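Local coordinates for protein Succinylglutamatedesuccinylase/aspartoacylase (PDB 3CDX) that probably hydrolyses carbon-nitrogen bonds in linear amides, as a metal-dependent member of the succinylglutamate desuccinylase/aspartoacylase family, at residues G212-G217 and V318-G323; P280-G285 and L310-D315. One frame throughout, in Å; residues are numbered along the deposited sequence.

Contact 1. Residues G212-G217 and V318-G323; sequences GTELGG and VWFGAG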
ATOM      1  N   GLY A 212       8.722 -14.889 -31.122  1.00 25.41           N
ATOM      2  CA  GLY A 212       8.499 -13.776 -30.204  1.00 25.62           C
ATOM      3  C   GLY A 212       8.772 -12.514 -31.002  1.00 25.98           C
ATOM      4  O   GLY A 212       9.324 -12.604 -32.113  1.00 24.19           O
ATOM      5  N   THR A 213       8.390 -11.357 -30.433  1.00 25.91           N
ATOM      6  CA  THR A 213       8.866 -10.040 -30.896  1.00 26.17           C
ATOM      7  C   THR A 213       9.415  -9.179 -29.766  1.00 26.54           C
ATOM      8  O   THR A 213       9.092  -9.401 -28.589  1.00 25.78           O
ATOM      9  CB  THR A 213       7.797  -9.247 -31.659  1.00 27.07           C
ATOM     10  OG1 THR A 213       6.864  -8.665 -30.745  1.00 26.99           O
ATOM     11  CG2 THR A 213       7.039 -10.138 -32.642  1.00 24.02           C
ATOM     12  N   GLU A 214      10.339  -8.271 -30.121  1.00 26.22           N
ATOM     13  CA  GLU A 214      10.701  -7.158 -29.283  1.00 26.04           C
ATOM     14  C   GLU A 214      10.577  -5.910 -30.160  1.00 26.14           C
ATOM     15  O   GLU A 214      11.418  -5.647 -31.033  1.00 27.12           O
ATOM     16  CB  GLU A 214      12.092  -7.351 -28.672  1.00 27.06           C
ATOM     17  CG  GLU A 214      12.239  -8.544 -27.647  1.00 25.95           C
ATOM     18  CD  GLU A 214      11.288  -8.466 -26.433  1.00 28.69           C
ATOM     19  OE1 GLU A 214      10.736  -7.383 -26.150  1.00 28.29           O
ATOM     20  OE2 GLU A 214      11.108  -9.496 -25.739  1.00 29.07           O
ATOM     21  N   LEU A 215       9.503  -5.172 -29.938  1.00 25.28           N
ATOM     22  CA  LEU A 215       9.109  -4.062 -30.790  1.00 25.50           C
ATOM     23  C   LEU A 215       9.137  -2.718 -30.077  1.00 25.29           C
ATOM     24  O   LEU A 215       8.389  -1.831 -30.425  1.00 25.87           O
ATOM     25  CB  LEU A 215       7.705  -4.330 -31.397  1.00 23.99           C
ATOM     26  CG  LEU A 215       7.574  -5.484 -32.425  1.00 25.50           C
ATOM     27  CD1 LEU A 215       6.113  -5.781 -32.772  1.00 21.61           C
ATOM     28  CD2 LEU A 215       8.400  -5.242 -33.725  1.00 25.34           C
ATOM     29  N   GLY A 216      10.008  -2.561 -29.084  1.00 25.02           N
ATOM     30  CA  GLY A 216      10.171  -1.274 -28.436  1.00 23.54           C
ATOM     31  C   GLY A 216      10.284  -1.358 -26.931  1.00 23.54           C
ATOM     32  O   GLY A 216      10.917  -2.281 -26.381  1.00 22.52           O
ATOM     33  N   GLY A 217       9.693  -0.378 -26.253  1.00 22.73           N
ATOM     34  CA  GLY A 217       9.920  -0.249 -24.817  1.00 23.36           C
ATOM     35  C   GLY A 217       9.943   1.204 -24.380  1.00 23.91           C
ATOM     36  O   GLY A 217       9.195   2.008 -24.915  1.00 24.12           O
ATOM     37  N   VAL A 318      23.619  -3.170 -30.341  1.00 30.03           N
ATOM     38  CA  VAL A 318      22.800  -3.126 -29.131  1.00 29.80           C
ATOM     39  C   VAL A 318      21.386  -3.610 -29.466  1.00 29.37           C
ATOM     40  O   VAL A 318      20.718  -3.071 -30.345  1.00 29.80           O
ATOM     41  CB  VAL A 318      22.811  -1.721 -28.422  1.00 30.32           C
ATOM     42  CG1 VAL A 318      21.981  -1.733 -27.135  1.00 26.79           C
ATOM     43  CG2 VAL A 318      24.264  -1.328 -28.075  1.00 28.89           C
ATOM     44  N   TRP A 319      20.957  -4.659 -28.776  1.00 29.17           N
ATOM     45  CA  TRP A 319      19.616  -5.206 -28.988  1.00 28.54           C
ATOM     46  C   TRP A 319      18.607  -4.629 -27.979  1.00 28.28           C
ATOM     47  O   TRP A 319      17.538  -4.141 -28.395  1.00 25.80           O
ATOM     48  CB  TRP A 319      19.637  -6.725 -28.895  1.00 29.32           C
ATOM     49  CG  TRP A 319      18.289  -7.369 -29.097  1.00 28.60           C
ATOM     50  CD1 TRP A 319      17.282  -6.961 -29.938  1.00 31.10           C
ATOM     51  CD2 TRP A 319      17.801  -8.520 -28.426  1.00 31.13           C
ATOM     52  NE1 TRP A 319      16.212  -7.813 -29.848  1.00 29.62           N
ATOM     53  CE2 TRP A 319      16.499  -8.766 -28.905  1.00 29.49           C
ATOM     54  CE3 TRP A 319      18.341  -9.379 -27.462  1.00 32.60           C
ATOM     55  CZ2 TRP A 319      15.742  -9.848 -28.473  1.00 32.04           C
ATOM     56  CZ3 TRP A 319      17.565 -10.453 -27.011  1.00 32.91           C
ATOM     57  CH2 TRP A 319      16.282 -10.672 -27.520  1.00 30.77           C
ATOM     58  N   PHE A 320      18.958  -4.756 -26.683  1.00 27.39           N
ATOM     59  CA  PHE A 320      18.298  -4.098 -25.542  1.00 28.14           C
ATOM     60  C   PHE A 320      19.207  -3.033 -24.975  1.00 27.22           C
ATOM     61  O   PHE A 320      20.387  -3.288 -24.711  1.00 27.13           O
ATOM     62  CB  PHE A 320      17.979  -5.080 -24.403  1.00 28.33           C
ATOM     63  CG  PHE A 320      16.731  -5.892 -24.609  1.00 32.41           C
ATOM     64  CD1 PHE A 320      16.344  -6.311 -25.867  1.00 35.02           C
ATOM     65  CD2 PHE A 320      15.929  -6.260 -23.504  1.00 36.71           C
ATOM     66  CE1 PHE A 320      15.158  -7.066 -26.049  1.00 36.15           C
ATOM     67  CE2 PHE A 320      14.740  -7.004 -23.688  1.00 36.48           C
ATOM     68  CZ  PHE A 320      14.376  -7.413 -24.963  1.00 32.61           C
ATOM     69  N   GLY A 321      18.636  -1.856 -24.741  1.00 27.49           N
ATOM     70  CA  GLY A 321      19.368  -0.731 -24.167  1.00 28.18           C
ATOM     71  C   GLY A 321      18.703  -0.262 -22.901  1.00 28.99           C
ATOM     72  O   GLY A 321      17.476  -0.434 -22.736  1.00 30.21           O
ATOM     73  N   ALA A 322      19.505   0.341 -22.030  1.00 28.74           N
ATOM     74  CA  ALA A 322      19.062   0.842 -20.720  1.00 29.59           C
ATOM     75  C   ALA A 322      17.665   1.492 -20.766  1.00 28.75           C
ATOM     76  O   ALA A 322      17.374   2.280 -21.664  1.00 29.09           O
ATOM     77  CB  ALA A 322      20.071   1.818 -20.175  1.00 29.39           C
ATOM     78  N   GLY A 323      16.819   1.134 -19.800  1.00 28.54           N
ATOM     79  CA  GLY A 323      15.468   1.696 -19.650  1.00 27.22           C
ATOM     80  C   GLY A 323      15.486   2.826 -18.640  1.00 27.87           C
ATOM     81  O   GLY A 323      15.791   3.975 -19.011  1.00 28.99           O
TER

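Contact 2. Residues P280-G285 and L310-D315; sequences PTHYVG and LLYRRD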
ATOM      1  N   PRO A 280      24.063   6.058 -20.600  1.00 26.32           N
ATOM      2  CA  PRO A 280      24.573   5.235 -21.683  1.00 26.45           C
ATOM      3  C   PRO A 280      25.373   6.042 -22.713  1.00 27.48           C
ATOM      4  O   PRO A 280      25.247   7.274 -22.790  1.00 26.66           O
ATOM      5  CB  PRO A 280      23.303   4.710 -22.340  1.00 26.69           C
ATOM      6  CG  PRO A 280      22.282   5.843 -22.129  1.00 26.66           C
ATOM      7  CD  PRO A 280      22.631   6.415 -20.782  1.00 26.01           C
ATOM      8  N   THR A 281      26.195   5.334 -23.486  1.00 27.19           N
ATOM      9  CA  THR A 281      26.888   5.897 -24.625  1.00 26.54           C
ATOM     10  C   THR A 281      26.204   5.593 -25.938  1.00 26.68           C
ATOM     11  O   THR A 281      26.459   6.286 -26.911  1.00 27.54           O
ATOM     12  CB  THR A 281      28.377   5.392 -24.723  1.00 26.99           C
ATOM     13  OG1 THR A 281      28.407   3.971 -24.751  1.00 27.56           O
ATOM     14  CG2 THR A 281      29.171   5.853 -23.561  1.00 26.39           C
ATOM     15  N   HIS A 282      25.341   4.574 -25.984  1.00 27.27           N
ATOM     16  CA  HIS A 282      24.650   4.154 -27.233  1.00 27.19           C
ATOM     17  C   HIS A 282      23.213   3.756 -27.005  1.00 27.22           C
ATOM     18  O   HIS A 282      22.875   3.284 -25.896  1.00 27.14           O
ATOM     19  CB  HIS A 282      25.337   2.918 -27.847  1.00 27.71           C
ATOM     20  CG  HIS A 282      26.715   3.201 -28.346  1.00 27.84           C
ATOM     21  ND1 HIS A 282      26.959   3.643 -29.628  1.00 29.98           N
ATOM     22  CD2 HIS A 282      27.914   3.166 -27.720  1.00 27.55           C
ATOM     23  CE1 HIS A 282      28.256   3.848 -29.783  1.00 29.60           C
ATOM     24  NE2 HIS A 282      28.860   3.564 -28.640  1.00 29.74           N
ATOM     25  N   TYR A 283      22.394   3.886 -28.057  1.00 26.72           N
ATOM     26  CA  TYR A 283      21.043   3.319 -28.094  1.00 27.58           C
ATOM     27  C   TYR A 283      20.977   1.992 -28.794  1.00 27.44           C
ATOM     28  O   TYR A 283      21.891   1.638 -29.554  1.00 27.84           O
ATOM     29  CB  TYR A 283      20.074   4.236 -28.832  1.00 28.35           C
ATOM     30  CG  TYR A 283      19.873   5.566 -28.181  1.00 29.39           C
ATOM     31  CD1 TYR A 283      19.641   5.664 -26.790  1.00 29.75           C
ATOM     32  CD2 TYR A 283      19.910   6.735 -28.943  1.00 30.66           C
ATOM     33  CE1 TYR A 283      19.447   6.901 -26.185  1.00 28.74           C
ATOM     34  CE2 TYR A 283      19.720   7.977 -28.354  1.00 30.42           C
ATOM     35  CZ  TYR A 283      19.482   8.061 -26.991  1.00 29.99           C
ATOM     36  OH  TYR A 283      19.290   9.307 -26.433  1.00 29.99           O
ATOM     37  N   VAL A 284      19.864   1.280 -28.596  1.00 27.15           N
ATOM     38  CA  VAL A 284      19.597   0.054 -29.354  1.00 26.95           C
ATOM     39  C   VAL A 284      19.752   0.305 -30.845  1.00 27.36           C
ATOM     40  O   VAL A 284      19.445   1.414 -31.328  1.00 27.12           O
ATOM     41  CB  VAL A 284      18.207  -0.577 -29.021  1.00 27.27           C
ATOM     42  CG1 VAL A 284      18.199  -0.922 -27.530  1.00 25.57           C
ATOM     43  CG2 VAL A 284      17.036   0.336 -29.411  1.00 26.11           C
ATOM     44  N   GLY A 285      20.252  -0.700 -31.567  1.00 27.55           N
ATOM     45  CA  GLY A 285      20.423  -0.570 -33.014  1.00 28.68           C
ATOM     46  C   GLY A 285      21.796  -0.057 -33.391  1.00 29.57           C
ATOM     47  O   GLY A 285      22.186  -0.061 -34.561  1.00 30.89           O
ATOM     48  N   LEU A 310      31.374   1.491 -17.177  1.00 31.49           N
ATOM     49  CA  LEU A 310      31.077   0.106 -17.643  1.00 31.88           C
ATOM     50  C   LEU A 310      31.528  -0.078 -19.075  1.00 31.97           C
ATOM     51  O   LEU A 310      31.379   0.842 -19.873  1.00 32.08           O
ATOM     52  CB  LEU A 310      29.559  -0.219 -17.596  1.00 30.57           C
ATOM     53  CG  LEU A 310      28.833  -0.019 -16.253  1.00 31.86           C
ATOM     54  CD1 LEU A 310      27.463  -0.675 -16.210  1.00 29.78           C
ATOM     55  CD2 LEU A 310      29.699  -0.500 -15.078  1.00 33.93           C
ATOM     56  N   LEU A 311      32.024  -1.277 -19.411  1.00 32.36           N
ATOM     57  CA  LEU A 311      32.477  -1.580 -20.778  1.00 33.21           C
ATOM     58  C   LEU A 311      31.639  -2.677 -21.422  1.00 33.43           C
ATOM     59  O   LEU A 311      31.227  -3.605 -20.732  1.00 34.51           O
ATOM     60  CB  LEU A 311      33.954  -2.031 -20.784  1.00 32.91           C
ATOM     61  CG  LEU A 311      34.971  -1.204 -19.992  1.00 33.98           C
ATOM     62  CD1 LEU A 311      36.356  -1.888 -20.081  1.00 35.36           C
ATOM     63  CD2 LEU A 311      35.018   0.232 -20.505  1.00 33.39           C
ATOM     64  N   TYR A 312      31.388  -2.566 -22.719  1.00 33.78           N
ATOM     65  CA  TYR A 312      30.922  -3.694 -23.522  1.00 35.42           C
ATOM     66  C   TYR A 312      32.024  -4.768 -23.596  1.00 36.53           C
ATOM     67  O   TYR A 312      33.212  -4.441 -23.603  1.00 34.93           O
ATOM     68  CB  TYR A 312      30.608  -3.275 -24.972  1.00 36.13           C
ATOM     69  CG  TYR A 312      29.552  -2.205 -25.156  1.00 36.40           C
ATOM     70  CD1 TYR A 312      28.190  -2.480 -24.986  1.00 38.11           C
ATOM     71  CD2 TYR A 312      29.917  -0.911 -25.521  1.00 38.69           C
ATOM     72  CE1 TYR A 312      27.204  -1.459 -25.169  1.00 36.93           C
ATOM     73  CE2 TYR A 312      28.963   0.090 -25.702  1.00 38.01           C
ATOM     74  CZ  TYR A 312      27.623  -0.184 -25.518  1.00 37.68           C
ATOM     75  OH  TYR A 312      26.709   0.832 -25.718  1.00 41.16           O
ATOM     76  N   ARG A 313      31.608  -6.031 -23.690  1.00 37.26           N
ATOM     77  CA  ARG A 313      32.520  -7.168 -23.765  1.00 38.33           C
ATOM     78  C   ARG A 313      32.244  -8.061 -24.980  1.00 38.92           C
ATOM     79  O   ARG A 313      32.709  -9.210 -25.032  1.00 39.23           O
ATOM     80  CB  ARG A 313      32.444  -7.991 -22.472  1.00 38.79           C
ATOM     81  CG  ARG A 313      32.824  -7.230 -21.223  1.00 39.97           C
ATOM     82  CD  ARG A 313      34.250  -6.776 -21.339  1.00 41.66           C
ATOM     83  NE  ARG A 313      34.750  -6.231 -20.084  1.00 44.33           N
ATOM     84  CZ  ARG A 313      35.914  -5.605 -19.972  1.00 47.15           C
ATOM     85  NH1 ARG A 313      36.681  -5.460 -21.055  1.00 46.57           N
ATOM     86  NH2 ARG A 313      36.310  -5.132 -18.786  1.00 46.54           N
ATOM     87  N   ARG A 314      31.491  -7.535 -25.946  1.00 38.39           N
ATOM     88  CA  ARG A 314      31.289  -8.176 -27.236  1.00 38.31           C
ATOM     89  C   ARG A 314      31.140  -7.123 -28.322  1.00 38.21           C
ATOM     90  O   ARG A 314      30.466  -6.107 -28.085  1.00 37.93           O
ATOM     91  CB  ARG A 314      29.978  -8.998 -27.237  1.00 39.32           C
ATOM     92  CG  ARG A 314      29.928 -10.210 -26.308  1.00 40.77           C
ATOM     93  CD  ARG A 314      31.029 -11.221 -26.616  1.00 42.85           C
ATOM     94  NE  ARG A 314      30.827 -11.971 -27.857  1.00 43.96           N
ATOM     95  CZ  ARG A 314      31.514 -13.070 -28.186  1.00 45.00           C
ATOM     96  NH1 ARG A 314      32.464 -13.554 -27.371  1.00 44.31           N
ATOM     97  NH2 ARG A 314      31.269 -13.679 -29.344  1.00 43.08           N
ATOM     98  N   ASP A 315      31.738  -7.356 -29.505  1.00 37.43           N
ATOM     99  CA  ASP A 315      31.395  -6.576 -30.702  1.00 37.08           C
ATOM    100  C   ASP A 315      29.982  -6.972 -31.134  1.00 36.07           C
ATOM    101  O   ASP A 315      29.572  -8.120 -30.937  1.00 35.53           O
ATOM    102  CB  ASP A 315      32.353  -6.841 -31.877  1.00 37.47           C
ATOM    103  CG  ASP A 315      33.831  -6.590 -31.531  1.00 40.10           C
ATOM    104  OD1 ASP A 315      34.145  -5.959 -30.505  1.00 41.65           O
ATOM    105  OD2 ASP A 315      34.697  -7.042 -32.305  1.00 45.13           O
TER

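Contact 1. Residues G212-G217 and V318-G323
Glu214 meets the rings of Trp319 and Phe320 with its aliphatic stem and the root of its carboxylate, and this one side chain makes the whole contact from its side. The backbones stay well apart, with 9.0 Å between Glu214 CA and Phe320 CA, and no hydrogen bond crosses the gap. The tight part lies at the rim of the phenyl ring. Glu214 CG sits in the ring plane, 3.6 Å from Phe320 CE1, and Glu214 CD comes equally near Phe320 CZ at 3.6 Å. A bend at chi2 (-58°) folds the glutamate stem along this edge and leaves the carboxylate plane 75° from the ring, with Glu214 OE1 3.8 Å from Phe320 CZ. Trp319 meets Glu214 more lightly: Glu214 CG approaches Trp319 CZ2 obliquely at 3.8 Å, its one close touch. The indole instead offers a face to its own neighbour, Phe320 CE1 standing over its centre, while Trp319 NE1 is hydrogen-bonded to Ser160 OG. Away from the rings the glutamate is partly exposed, and its side chain lies about 4 Å from that of His149 and about 5 Å from the bound calcium ion, so the side chain that meets the two rings also borders the metal site. An alanine in place of Glu214 would probably open a gap at the Phe320 edge and beside the metal site, losing the CG and CD contacts and the carboxylate near His149. Glu214 ends strand 209-214, between strands 144-148 and 160-163, whereas Trp319 and Phe320 form a classic beta bulge in strand 316-322, both facing Val335 of strand 332-339. Tyr155 of the same chain and Trp38 of a second subunit also meet the Phe320 ring, and strand 155-157 adds Ser157 against both Glu214 and Phe320.

Contact 2. Residues P280-G285 and L310-D315
Thr281 and His282 lie in the loop after strand 276-280, Tyr312 just past the end of strand 308-311, and the two segments run roughly the same way without pairing. Thr281 CA and Tyr312 CA are 10.5 Å apart, room for another strand: the backbones of Thr281 and Leu310 both bond to that of Ala294. The contact thus sits at the ends of two strands of a four-stranded antiparallel sheet, 276-280 and 308-311, which flank strand 293-298; 308-311 is outermost within this chain. Tyr312 bridges the separation with its phenol, CG being anti to the carbonyl carbon (chi1 -59°), and its hydroxyl end does most of the touching. Tyr312 OH rests 3.3 Å from His282 CB and equally 3.3 Å from His282 CD2, while His282 CD2 also reaches the edge of the phenol, 3.8 Å from Tyr312 CE2. The rings are tilted by 59°, their centroids 5.9 Å apart, which makes neither a stack nor a T-shape. Thr281 slides past the phenol in the opposite direction, and Thr281 OG1 stays 3.7 Å from Tyr312 OH with no hydrogen bond between them; the threonine hydroxyl is hydrogen-bonded to Thr293 O instead. The imidazole is anchored through His282 ND1, hydrogen-bonded to Glu286 OE1, which also takes the backbone N of Tyr283. Val270 and Val336 pack against Tyr312, and Tyr283 OH bonds to Ile223 N of a third subunit.

How the contacts relate
Along the chain the order is 212-217, 280-285, 310-315, 318-323, so contact 2 is nested inside the loop that contact 1 closes. Their centres are 13 Å apart. Contact 1 lies about 10 Å from the centre of the chain, beside the metal, against about 23 Å for contact 2, in the beta-rich C-terminal part. Strands 308-311 and 316-322 follow each other, and the segments also touch directly: Val318 O is 2.7 Å from Gly285 N, a probable hydrogen bond, and Val284 packs near the corner at 319 and 320. Contact 1 thus brings strand 209-214 of the catalytic domain against strand 316-322; contact 2 ties the loop after strand 276-280 to the end of strand 308-311.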